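Local coordinates for B12-binding domain-containing protein (Kitasatospora setae, PDB 6WTE) that binds cobalamin and a [4Fe-4S] cluster and, as a radical SAM methylase named TsrM, probably transfers methyl groups by non-radical chemistry, at residues A[415-429]-A[446-460]. Numbering follows the deposited sequence.
Sequences PYTPMGIEIAEQCAG and VLKPLRMCASPAEYE. With EDO (1,2-ethanediol), chain J.
A chi1 of 176° swings the Tyr459 ring away from its backbone N, and Tyr416 holds CG anti to the carbonyl carbon (chi1 -54°); each carries its phenol across to the other segment. Tyr459 OH donates to Pro415 O at 2.7 Å, in the carbonyl plane on a lone pair, while Pro415 CB lies 3.3 Å from Tyr459 CE2. Tyr416 OH donates to the anti lone pair of Glu460 OE2 at 2.7 Å, ring and carboxylate planes 84° apart; Glu460 OE1 accepts from Ala114 N of helix 112-119, in the B12-binding region. The two tyrosine rings meet obliquely. A phenylalanine in place of Tyr416 would probably keep this ring contact but leave Glu460 OE2 without its hydroxyl donor. Farther along, Ala424 packs on Leu447 and Pro449, and Leu447 N donates a nearly straight hydrogen bond to Cys427 SG (3.6 Å). On the more exposed side, Glu425 and Arg451 pair through nearly coplanar carboxylate and guanidinium groups, Arg451 NH2 reaching Glu425 OE1 at 3.0 Å. The contact thus joins the turn before helix 418-427 to helix 456-461, and helix 418-427 itself to the loop of Leu447 and Pro449. With donors at both oxygens, the buried Glu460 carboxylate is probably favoured in its charged form.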
loop_
_atom_site.group_PDB
_atom_site.type_symbol
_atom_site.label_atom_id
_atom_site.label_comp_id
_atom_site.label_asym_id
_atom_site.label_seq_id
_atom_site.Cartn_x
_atom_site.Cartn_y
_atom_site.Cartn_z
ATOM N N PRO A 415 11.727 6.269 -6.152
ATOM C CA PRO A 415 12.714 6.128 -7.238
ATOM C C PRO A 415 12.177 5.439 -8.481
ATOM O O PRO A 415 12.593 5.786 -9.593
ATOM C CB PRO A 415 13.843 5.317 -6.583
ATOM C CG PRO A 415 13.202 4.652 -5.395
ATOM C CD PRO A 415 12.192 5.632 -4.905
ATOM N N TYR A 416 11.275 4.475 -8.338
ATOM C CA TYR A 416 10.826 3.726 -9.503
ATOM C C TYR A 416 9.399 4.107 -9.856
ATOM O O TYR A 416 8.527 3.250 -10.016
ATOM C CB TYR A 416 10.976 2.229 -9.252
ATOM C CG TYR A 416 12.390 1.915 -8.851
ATOM C CD1 TYR A 416 13.423 2.054 -9.765
ATOM C CD2 TYR A 416 12.702 1.538 -7.549
ATOM C CE1 TYR A 416 14.734 1.798 -9.410
ATOM C CE2 TYR A 416 14.020 1.274 -7.177
ATOM C CZ TYR A 416 15.028 1.412 -8.116
ATOM O OH TYR A 416 16.335 1.160 -7.780
ATOM N N THR A 417 9.165 5.404 -9.952
ATOM C CA THR A 417 7.953 5.950 -10.521
ATOM C C THR A 417 8.340 6.856 -11.678
ATOM O O THR A 417 9.411 7.468 -11.655
ATOM C CB THR A 417 7.140 6.750 -9.498
ATOM O OG1 THR A 417 7.873 7.921 -9.107
ATOM C CG2 THR A 417 6.839 5.902 -8.267
ATOM N N PRO A 418 7.517 6.931 -12.720
ATOM C CA PRO A 418 7.845 7.841 -13.823
ATOM C C PRO A 418 8.089 9.268 -13.355
ATOM O O PRO A 418 8.995 9.933 -13.878
ATOM C CB PRO A 418 6.618 7.719 -14.739
ATOM C CG PRO A 418 6.114 6.322 -14.483
ATOM C CD PRO A 418 6.339 6.089 -13.018
ATOM N N MET A 419 7.338 9.736 -12.350
ATOM C CA MET A 419 7.556 11.075 -11.806
ATOM C C MET A 419 8.938 11.196 -11.180
ATOM O O MET A 419 9.678 12.144 -11.463
ATOM C CB MET A 419 6.481 11.419 -10.771
ATOM C CG MET A 419 5.172 11.928 -11.361
ATOM S SD MET A 419 5.353 13.585 -12.047
ATOM C CE MET A 419 5.393 14.587 -10.559
ATOM N N GLY A 420 9.298 10.255 -10.303
ATOM C CA GLY A 420 10.611 10.321 -9.682
ATOM C C GLY A 420 11.736 10.254 -10.699
ATOM O O GLY A 420 12.717 10.992 -10.603
ATOM N N ILE A 421 11.602 9.366 -11.688
ATOM C CA ILE A 421 12.616 9.228 -12.731
ATOM C C ILE A 421 12.723 10.515 -13.541
ATOM O O ILE A 421 13.820 11.035 -13.779
ATOM C CB ILE A 421 12.281 8.023 -13.630
ATOM C CG1 ILE A 421 12.392 6.716 -12.837
ATOM C CG2 ILE A 421 13.146 8.018 -14.875
ATOM C CD1 ILE A 421 11.782 5.515 -13.545
ATOM N N GLU A 422 11.581 11.054 -13.974
ATOM C CA GLU A 422 11.610 12.266 -14.786
ATOM C C GLU A 422 12.145 13.454 -13.997
ATOM O O GLU A 422 12.920 14.262 -14.530
ATOM C CB GLU A 422 10.213 12.566 -15.334
ATOM C CG GLU A 422 10.077 13.936 -15.980
ATOM C CD GLU A 422 10.976 14.130 -17.192
ATOM O OE1 GLU A 422 11.422 13.124 -17.790
ATOM O OE2 GLU A 422 11.224 15.302 -17.557
ATOM N N ILE A 423 11.757 13.580 -12.727
ATOM C CA ILE A 423 12.249 14.698 -11.933
ATOM C C ILE A 423 13.746 14.552 -11.676
ATOM O O ILE A 423 14.491 15.537 -11.704
ATOM C CB ILE A 423 11.435 14.828 -10.637
ATOM C CG1 ILE A 423 10.046 15.380 -10.976
ATOM C CG2 ILE A 423 12.136 15.741 -9.655
ATOM C CD1 ILE A 423 9.044 15.274 -9.862
ATOM N N ALA A 424 14.218 13.323 -11.457
ATOM C CA ALA A 424 15.662 13.111 -11.355
ATOM C C ALA A 424 16.374 13.487 -12.653
ATOM O O ALA A 424 17.457 14.082 -12.623
ATOM C CB ALA A 424 15.961 11.659 -10.980
ATOM N N GLU A 425 15.783 13.146 -13.803
ATOM C CA GLU A 425 16.351 13.564 -15.084
ATOM C C GLU A 425 16.466 15.078 -15.174
ATOM O O GLU A 425 17.466 15.607 -15.674
ATOM C CB GLU A 425 15.502 13.043 -16.245
ATOM C CG GLU A 425 15.640 11.565 -16.522
ATOM C CD GLU A 425 17.067 11.160 -16.856
ATOM O OE1 GLU A 425 17.795 11.964 -17.475
ATOM O OE2 GLU A 425 17.451 10.030 -16.506
ATOM N N GLN A 426 15.437 15.795 -14.717
ATOM C CA GLN A 426 15.475 17.250 -14.787
ATOM C C GLN A 426 16.592 17.818 -13.922
ATOM O O GLN A 426 17.189 18.843 -14.271
ATOM C CB GLN A 426 14.126 17.825 -14.369
ATOM C CG GLN A 426 13.006 17.456 -15.323
ATOM C CD GLN A 426 11.657 17.908 -14.831
ATOM O OE1 GLN A 426 11.550 18.576 -13.802
ATOM N NE2 GLN A 426 10.616 17.553 -15.566
ATOM N N CYS A 427 16.881 17.172 -12.793
ATOM C CA CYS A 427 17.997 17.592 -11.955
ATOM C C CYS A 427 19.331 17.263 -12.610
ATOM O O CYS A 427 20.282 18.046 -12.515
ATOM C CB CYS A 427 17.908 16.924 -10.581
ATOM S SG CYS A 427 16.516 17.454 -9.567
ATOM N N ALA A 428 19.425 16.092 -13.248
ATOM C CA ALA A 428 20.650 15.645 -13.924
ATOM C C ALA A 428 21.872 15.728 -13.010
ATOM O O ALA A 428 23.005 15.872 -13.481
ATOM C CB ALA A 428 20.899 16.431 -15.215
ATOM N N GLY A 429 21.648 15.640 -11.700
ATOM C CA GLY A 429 22.727 15.690 -10.728
ATOM C C GLY A 429 23.407 17.031 -10.542
ATOM O O GLY A 429 24.391 17.097 -9.800
ATOM N N VAL A 446 19.011 18.327 -5.128
ATOM C CA VAL A 446 19.644 17.956 -6.386
ATOM C C VAL A 446 19.651 16.435 -6.460
ATOM O O VAL A 446 20.494 15.775 -5.839
ATOM C CB VAL A 446 21.060 18.527 -6.507
ATOM C CG1 VAL A 446 21.701 18.050 -7.794
ATOM C CG2 VAL A 446 21.025 20.049 -6.461
ATOM N N LEU A 447 18.741 15.877 -7.251
ATOM C CA LEU A 447 18.649 14.437 -7.430
ATOM C C LEU A 447 19.568 13.976 -8.555
ATOM O O LEU A 447 19.980 14.757 -9.416
ATOM C CB LEU A 447 17.214 14.018 -7.743
ATOM C CG LEU A 447 16.152 14.398 -6.718
ATOM C CD1 LEU A 447 14.776 13.950 -7.205
ATOM C CD2 LEU A 447 16.492 13.780 -5.372
ATOM N N LYS A 448 19.867 12.677 -8.544
ATOM C CA LYS A 448 20.695 12.042 -9.550
ATOM C C LYS A 448 19.898 10.947 -10.246
ATOM O O LYS A 448 19.292 10.104 -9.569
ATOM C CB LYS A 448 21.972 11.438 -8.915
ATOM C CG LYS A 448 22.859 12.474 -8.229
ATOM C CD LYS A 448 23.956 11.846 -7.370
ATOM C CE LYS A 448 24.974 11.095 -8.202
ATOM N NZ LYS A 448 26.190 10.742 -7.391
ATOM N N PRO A 449 19.858 10.928 -11.577
ATOM C CA PRO A 449 19.282 9.779 -12.282
ATOM C C PRO A 449 20.068 8.517 -11.970
ATOM O O PRO A 449 21.255 8.562 -11.636
ATOM C CB PRO A 449 19.414 10.162 -13.762
ATOM C CG PRO A 449 19.571 11.642 -13.763
ATOM C CD PRO A 449 20.303 11.979 -12.505
ATOM N N LEU A 450 19.386 7.376 -12.121
ATOM C CA LEU A 450 19.969 6.084 -11.760
ATOM C C LEU A 450 21.323 5.854 -12.423
ATOM O O LEU A 450 22.254 5.348 -11.783
ATOM C CB LEU A 450 19.002 4.960 -12.129
ATOM C CG LEU A 450 19.572 3.541 -12.057
ATOM C CD1 LEU A 450 19.942 3.155 -10.629
ATOM C CD2 LEU A 450 18.593 2.542 -12.640
ATOM N N ARG A 451 21.459 6.217 -13.701
ATOM C CA ARG A 451 22.713 5.956 -14.403
ATOM C C ARG A 451 23.872 6.773 -13.848
ATOM O O ARG A 451 25.030 6.460 -14.139
ATOM C CB ARG A 451 22.556 6.238 -15.896
ATOM C CG ARG A 451 22.319 7.697 -16.225
ATOM C CD ARG A 451 22.030 7.888 -17.704
ATOM N NE ARG A 451 21.835 9.293 -18.029
ATOM C CZ ARG A 451 20.712 9.962 -17.783
ATOM N NH1 ARG A 451 19.685 9.349 -17.209
ATOM N NH2 ARG A 451 20.616 11.242 -18.109
ATOM N N MET A 452 23.592 7.813 -13.076
ATOM C CA MET A 452 24.637 8.602 -12.442
ATOM C C MET A 452 24.943 8.148 -11.026
ATOM O O MET A 452 25.821 8.734 -10.384
ATOM C CB MET A 452 24.246 10.079 -12.418
ATOM C CG MET A 452 24.088 10.706 -13.781
ATOM S SD MET A 452 23.803 12.470 -13.590
ATOM C CE MET A 452 23.369 12.920 -15.269
ATOM N N CYS A 453 24.237 7.138 -10.518
ATOM C CA CYS A 453 24.462 6.660 -9.165
ATOM C C CYS A 453 25.401 5.464 -9.178
ATOM O O CYS A 453 25.413 4.668 -10.121
ATOM C CB CYS A 453 23.142 6.281 -8.497
ATOM S SG CYS A 453 22.033 7.693 -8.306
ATOM N N ALA A 454 26.186 5.345 -8.110
ATOM C CA ALA A 454 27.132 4.245 -7.991
ATOM C C ALA A 454 26.457 2.927 -7.647
ATOM O O ALA A 454 27.062 1.866 -7.848
ATOM C CB ALA A 454 28.187 4.571 -6.933
ATOM N N SER A 455 25.224 2.963 -7.154
ATOM C CA SER A 455 24.547 1.754 -6.713
ATOM C C SER A 455 23.047 1.997 -6.750
ATOM O O SER A 455 22.599 3.151 -6.697
ATOM C CB SER A 455 24.982 1.362 -5.290
ATOM O OG SER A 455 24.466 2.287 -4.340
ATOM N N PRO A 456 22.246 0.934 -6.821
ATOM C CA PRO A 456 20.805 1.099 -6.584
ATOM C C PRO A 456 20.504 1.754 -5.247
ATOM O O PRO A 456 19.602 2.593 -5.173
ATOM C CB PRO A 456 20.276 -0.342 -6.642
ATOM C CG PRO A 456 21.263 -1.073 -7.479
ATOM C CD PRO A 456 22.593 -0.461 -7.155
ATOM N N ALA A 457 21.247 1.404 -4.188
ATOM C CA ALA A 457 20.991 2.014 -2.888
ATOM C C ALA A 457 21.132 3.530 -2.945
ATOM O O ALA A 457 20.318 4.252 -2.360
ATOM C CB ALA A 457 21.921 1.431 -1.824
ATOM N N GLU A 458 22.161 4.035 -3.638
ATOM C CA GLU A 458 22.308 5.484 -3.749
ATOM C C GLU A 458 21.126 6.101 -4.479
ATOM O O GLU A 458 20.604 7.138 -4.057
ATOM C CB GLU A 458 23.609 5.856 -4.466
ATOM C CG GLU A 458 23.771 7.365 -4.593
ATOM C CD GLU A 458 25.019 7.783 -5.348
ATOM O OE1 GLU A 458 25.727 6.906 -5.883
ATOM O OE2 GLU A 458 25.282 9.000 -5.401
ATOM N N TYR A 459 20.696 5.483 -5.580
ATOM C CA TYR A 459 19.571 6.029 -6.338
ATOM C C TYR A 459 18.292 6.028 -5.510
ATOM O O TYR A 459 17.469 6.947 -5.616
ATOM C CB TYR A 459 19.367 5.240 -7.633
ATOM C CG TYR A 459 18.151 5.715 -8.393
ATOM C CD1 TYR A 459 18.130 6.983 -8.950
ATOM C CD2 TYR A 459 17.016 4.913 -8.530
ATOM C CE1 TYR A 459 17.033 7.447 -9.632
ATOM C CE2 TYR A 459 15.899 5.376 -9.219
ATOM C CZ TYR A 459 15.915 6.645 -9.760
ATOM O OH TYR A 459 14.823 7.130 -10.450
ATOM N N GLU A 460 18.111 5.007 -4.673
ATOM C CA GLU A 460 16.866 4.891 -3.923
ATOM C C GLU A 460 16.865 5.789 -2.692
ATOM O O GLU A 460 15.843 6.408 -2.375
ATOM C CB GLU A 460 16.630 3.431 -3.532
ATOM C CG GLU A 460 16.427 2.513 -4.727
ATOM C CD GLU A 460 16.483 1.045 -4.356
ATOM O OE1 GLU A 460 16.587 0.737 -3.152
ATOM O OE2 GLU A 460 16.426 0.199 -5.269
HETATM C C1 EDO J . 7.019 16.379 -14.646
HETATM O O1 EDO J . 7.755 15.232 -14.217
HETATM C C2 EDO J . 7.536 17.608 -13.910
HETATM O O2 EDO J . 7.802 18.635 -14.871
#